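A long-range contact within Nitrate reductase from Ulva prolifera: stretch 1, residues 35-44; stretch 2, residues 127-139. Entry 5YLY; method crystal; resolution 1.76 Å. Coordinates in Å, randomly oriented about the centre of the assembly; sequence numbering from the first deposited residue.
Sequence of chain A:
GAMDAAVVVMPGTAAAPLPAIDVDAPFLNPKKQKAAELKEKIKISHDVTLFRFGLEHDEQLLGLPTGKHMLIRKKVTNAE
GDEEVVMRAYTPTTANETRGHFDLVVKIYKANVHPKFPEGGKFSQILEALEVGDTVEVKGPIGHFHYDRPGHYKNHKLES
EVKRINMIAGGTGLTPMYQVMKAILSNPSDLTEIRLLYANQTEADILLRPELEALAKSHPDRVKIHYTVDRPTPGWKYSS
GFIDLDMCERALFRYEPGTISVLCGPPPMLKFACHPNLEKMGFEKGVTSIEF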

# COMPACT_ATOMS: atom_id res chain seq x y z
N ALA A 35 -7.77 15.25 14.66
CA ALA A 35 -6.37 15.53 14.97
C ALA A 35 -5.64 14.27 15.49
O ALA A 35 -6.23 13.48 16.23
CB ALA A 35 -6.29 16.63 16.01
N ALA A 36 -4.39 14.07 15.08
CA ALA A 36 -3.58 12.95 15.56
C ALA A 36 -2.21 13.54 15.87
O ALA A 36 -1.65 14.26 15.05
CB ALA A 36 -3.45 11.89 14.47
N GLU A 37 -1.68 13.22 17.05
CA GLU A 37 -0.42 13.76 17.50
C GLU A 37 0.74 12.83 17.20
O GLU A 37 0.64 11.64 17.47
CB GLU A 37 -0.50 14.04 19.01
CG GLU A 37 0.67 14.84 19.54
CD GLU A 37 0.58 15.05 21.04
OE1 GLU A 37 -0.17 15.95 21.46
OE2 GLU A 37 1.21 14.26 21.78
N LEU A 38 1.84 13.38 16.71
CA LEU A 38 3.02 12.57 16.42
C LEU A 38 3.66 12.12 17.73
O LEU A 38 4.03 12.96 18.56
CB LEU A 38 4.01 13.38 15.57
CG LEU A 38 5.25 12.60 15.05
CD1 LEU A 38 4.83 11.36 14.22
CD2 LEU A 38 6.18 13.53 14.23
N LYS A 39 3.78 10.80 17.92
CA LYS A 39 4.36 10.17 19.12
C LYS A 39 5.81 9.75 18.93
O LYS A 39 6.57 9.80 19.89
CB LYS A 39 3.50 8.97 19.59
CG LYS A 39 2.04 9.34 19.92
CD LYS A 39 1.96 10.25 21.14
CE LYS A 39 0.52 10.55 21.53
NZ LYS A 39 0.43 11.14 22.89
N GLU A 40 6.20 9.30 17.72
CA GLU A 40 7.58 8.89 17.42
C GLU A 40 7.82 9.12 15.96
O GLU A 40 6.90 8.98 15.18
CB GLU A 40 7.80 7.37 17.70
CG GLU A 40 7.56 6.97 19.14
CD GLU A 40 7.94 5.54 19.47
OE1 GLU A 40 7.04 4.68 19.66
OE2 GLU A 40 9.16 5.28 19.54
N LYS A 41 9.08 9.43 15.59
CA LYS A 41 9.46 9.63 14.18
C LYS A 41 10.75 8.84 14.05
O LYS A 41 11.76 9.20 14.65
CB LYS A 41 9.70 11.13 13.90
CG LYS A 41 10.14 11.39 12.45
CD LYS A 41 10.13 12.88 12.07
CE LYS A 41 11.29 13.63 12.61
NZ LYS A 41 11.36 15.00 12.02
N ILE A 42 10.67 7.67 13.38
CA ILE A 42 11.80 6.73 13.34
C ILE A 42 12.32 6.46 11.92
O ILE A 42 11.55 6.03 11.08
CB ILE A 42 11.32 5.41 14.00
CG1 ILE A 42 10.86 5.64 15.49
CG2 ILE A 42 12.45 4.34 13.94
CD1 ILE A 42 10.04 4.48 16.05
N LYS A 43 13.58 6.71 11.68
CA LYS A 43 14.15 6.48 10.34
C LYS A 43 14.19 5.00 10.02
O LYS A 43 14.67 4.20 10.82
CB LYS A 43 15.57 7.00 10.25
CG LYS A 43 15.69 8.48 10.32
CD LYS A 43 17.12 8.86 9.84
CE LYS A 43 17.29 10.35 9.76
NZ LYS A 43 16.36 10.97 8.78
N ILE A 44 13.71 4.64 8.82
CA ILE A 44 13.83 3.26 8.34
C ILE A 44 15.10 3.22 7.49
O ILE A 44 15.91 2.29 7.58
CB ILE A 44 12.58 2.85 7.56
CG1 ILE A 44 11.45 2.59 8.59
CG2 ILE A 44 12.84 1.60 6.69
CD1 ILE A 44 10.06 2.48 8.00
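Stretch 2 (127-139) LEALEVGDTVEVK

Lys41 makes the tightest side-chain contacts: its NZ donates to Leu130 O and to Glu128 O, both at 2.7 Å, so the ammonium group ties together the carbonyls of helical Glu128 and of Leu130 in the loop. Two waters also lie within reach of NZ, one bridging Lys41 NZ (2.9 Å) to Glu131 OE1 (2.9 Å), the other bridging Lys41 NZ (3.1 Å) to Glu128 OE2 (2.8 Å). Further along, Lys43 NZ forms a long salt bridge with Glu128 OE2 at 3.6 Å, and a third water links the same two atoms.

Ala35 to Glu37 pair antiparallel with Glu137 to Thr135; the axes of the two strands are 4.6 Å apart at closest approach and their N-to-C directions 142° apart. Ala36 and Val136 are the hydrogen-bonded pair: Ala36 N to Val136 O is 2.9 Å, and Val136 N to Ala36 O is 3.0 Å. Ala35 lies opposite Glu137 and Glu37 opposite Thr135 as non-hydrogen-bonded pairs, their side chains on one face; those of Ala36 and Val136 occupy the other. CA-H...O contacts supplement these hydrogen bonds at the same carbonyls: Ala35 CA to Val136 O and Thr135 CA to Ala36 O, each 3.3 Å.

Pairing continues into the type II turn Glu131-Asp134, with Leu38 N to Asp134 O at 2.8 Å, nearly linear, and Gly133 N to Leu38 O at 2.9 Å. Gly133 has phi 104° and psi -19°, where a CB would jam against the preceding carbonyl. Within the turn, Asp134 OD2 accepts from Glu131 N at 2.8 Å.

Apolar contacts flank the backbone pairing at Ala36 and Leu38. Leu38, chi1 t and chi2 p, points toward stretch 2 and sets CD2 3.8 Å from Leu130 CB. Ala36 CB meets Val138 CG2 at 3.9 Å, and Val132 CG2 comes within 3.9 Å of Glu40 CA. Together the stretches bury 705 Å².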

# COMPACT_ATOMS: atom_id res chain seq x y z
N LEU A 127 5.75 16.26 6.41
CA LEU A 127 5.77 15.19 7.41
C LEU A 127 7.17 15.04 8.00
O LEU A 127 7.32 15.08 9.22
CB LEU A 127 5.32 13.87 6.79
CG LEU A 127 3.84 13.79 6.37
CD1 LEU A 127 3.57 12.43 5.69
CD2 LEU A 127 2.92 13.97 7.61
N GLU A 128 8.20 14.96 7.15
CA GLU A 128 9.59 14.83 7.62
C GLU A 128 10.02 15.99 8.54
O GLU A 128 10.81 15.79 9.45
CB GLU A 128 10.56 14.69 6.41
CG GLU A 128 12.02 14.40 6.79
CD GLU A 128 12.30 13.10 7.52
OE1 GLU A 128 11.41 12.21 7.55
OE2 GLU A 128 13.43 12.95 8.03
N ALA A 129 9.46 17.20 8.31
CA ALA A 129 9.81 18.36 9.13
C ALA A 129 9.08 18.36 10.48
O ALA A 129 9.44 19.15 11.36
CB ALA A 129 9.55 19.66 8.36
N LEU A 130 8.08 17.46 10.67
CA LEU A 130 7.34 17.42 11.94
C LEU A 130 8.19 17.00 13.10
O LEU A 130 9.09 16.18 12.93
CB LEU A 130 6.15 16.47 11.89
CG LEU A 130 5.00 16.78 10.92
CD1 LEU A 130 3.94 15.77 11.07
CD2 LEU A 130 4.41 18.21 11.16
N GLU A 131 7.93 17.58 14.28
CA GLU A 131 8.61 17.17 15.50
C GLU A 131 7.59 16.41 16.34
O GLU A 131 6.39 16.65 16.19
CB GLU A 131 9.16 18.37 16.29
CG GLU A 131 10.29 19.12 15.57
CD GLU A 131 11.58 18.35 15.32
OE1 GLU A 131 11.83 17.32 16.00
OE2 GLU A 131 12.37 18.79 14.46
N VAL A 132 8.04 15.48 17.20
CA VAL A 132 7.14 14.75 18.09
C VAL A 132 6.36 15.80 18.88
O VAL A 132 6.95 16.81 19.33
CB VAL A 132 7.97 13.79 19.00
CG1 VAL A 132 7.17 13.33 20.24
CG2 VAL A 132 8.48 12.59 18.20
N GLY A 133 5.05 15.61 18.96
CA GLY A 133 4.16 16.55 19.63
C GLY A 133 3.35 17.38 18.65
O GLY A 133 2.33 17.96 19.03
N ASP A 134 3.81 17.47 17.37
CA ASP A 134 3.08 18.21 16.33
C ASP A 134 1.89 17.35 15.90
O ASP A 134 1.89 16.13 16.12
CB ASP A 134 3.98 18.47 15.10
CG ASP A 134 5.10 19.46 15.33
OD1 ASP A 134 5.13 20.08 16.43
OD2 ASP A 134 5.97 19.60 14.42
N THR A 135 0.88 17.97 15.28
CA THR A 135 -0.31 17.23 14.87
C THR A 135 -0.59 17.32 13.38
O THR A 135 -0.10 18.21 12.69
CB THR A 135 -1.54 17.77 15.64
OG1 THR A 135 -1.75 19.14 15.26
CG2 THR A 135 -1.41 17.65 17.16
N VAL A 136 -1.41 16.38 12.90
CA VAL A 136 -1.93 16.36 11.53
C VAL A 136 -3.43 16.10 11.68
O VAL A 136 -3.89 15.69 12.74
CB VAL A 136 -1.29 15.30 10.60
CG1 VAL A 136 0.20 15.54 10.41
CG2 VAL A 136 -1.61 13.86 11.07
N GLU A 137 -4.18 16.30 10.60
CA GLU A 137 -5.61 15.99 10.62
C GLU A 137 -5.84 14.80 9.77
O GLU A 137 -5.21 14.66 8.72
CB GLU A 137 -6.46 17.19 10.17
CG GLU A 137 -6.58 18.21 11.28
CD GLU A 137 -7.50 19.37 10.98
OE1 GLU A 137 -7.72 19.66 9.78
OE2 GLU A 137 -7.99 20.00 11.94
N VAL A 138 -6.72 13.90 10.23
CA VAL A 138 -6.97 12.63 9.55
C VAL A 138 -8.43 12.46 9.19
O VAL A 138 -9.28 12.55 10.07
CB VAL A 138 -6.46 11.43 10.41
CG1 VAL A 138 -6.54 10.13 9.63
CG2 VAL A 138 -5.03 11.67 10.90
N LYS A 139 -8.70 12.15 7.91
CA LYS A 139 -10.08 11.88 7.46
C LYS A 139 -10.16 10.51 6.80
O LYS A 139 -9.39 10.19 5.88
CB LYS A 139 -10.60 13.00 6.53
CG LYS A 139 -12.04 12.74 6.05
CD LYS A 139 -12.69 13.93 5.34
CE LYS A 139 -13.35 14.87 6.32
NZ LYS A 139 -14.21 15.87 5.64
O HOH W 1 13.31 15.85 14.00
O HOH W 2 13.93 14.55 10.28
O HOH W 3 13.52 10.83 9.85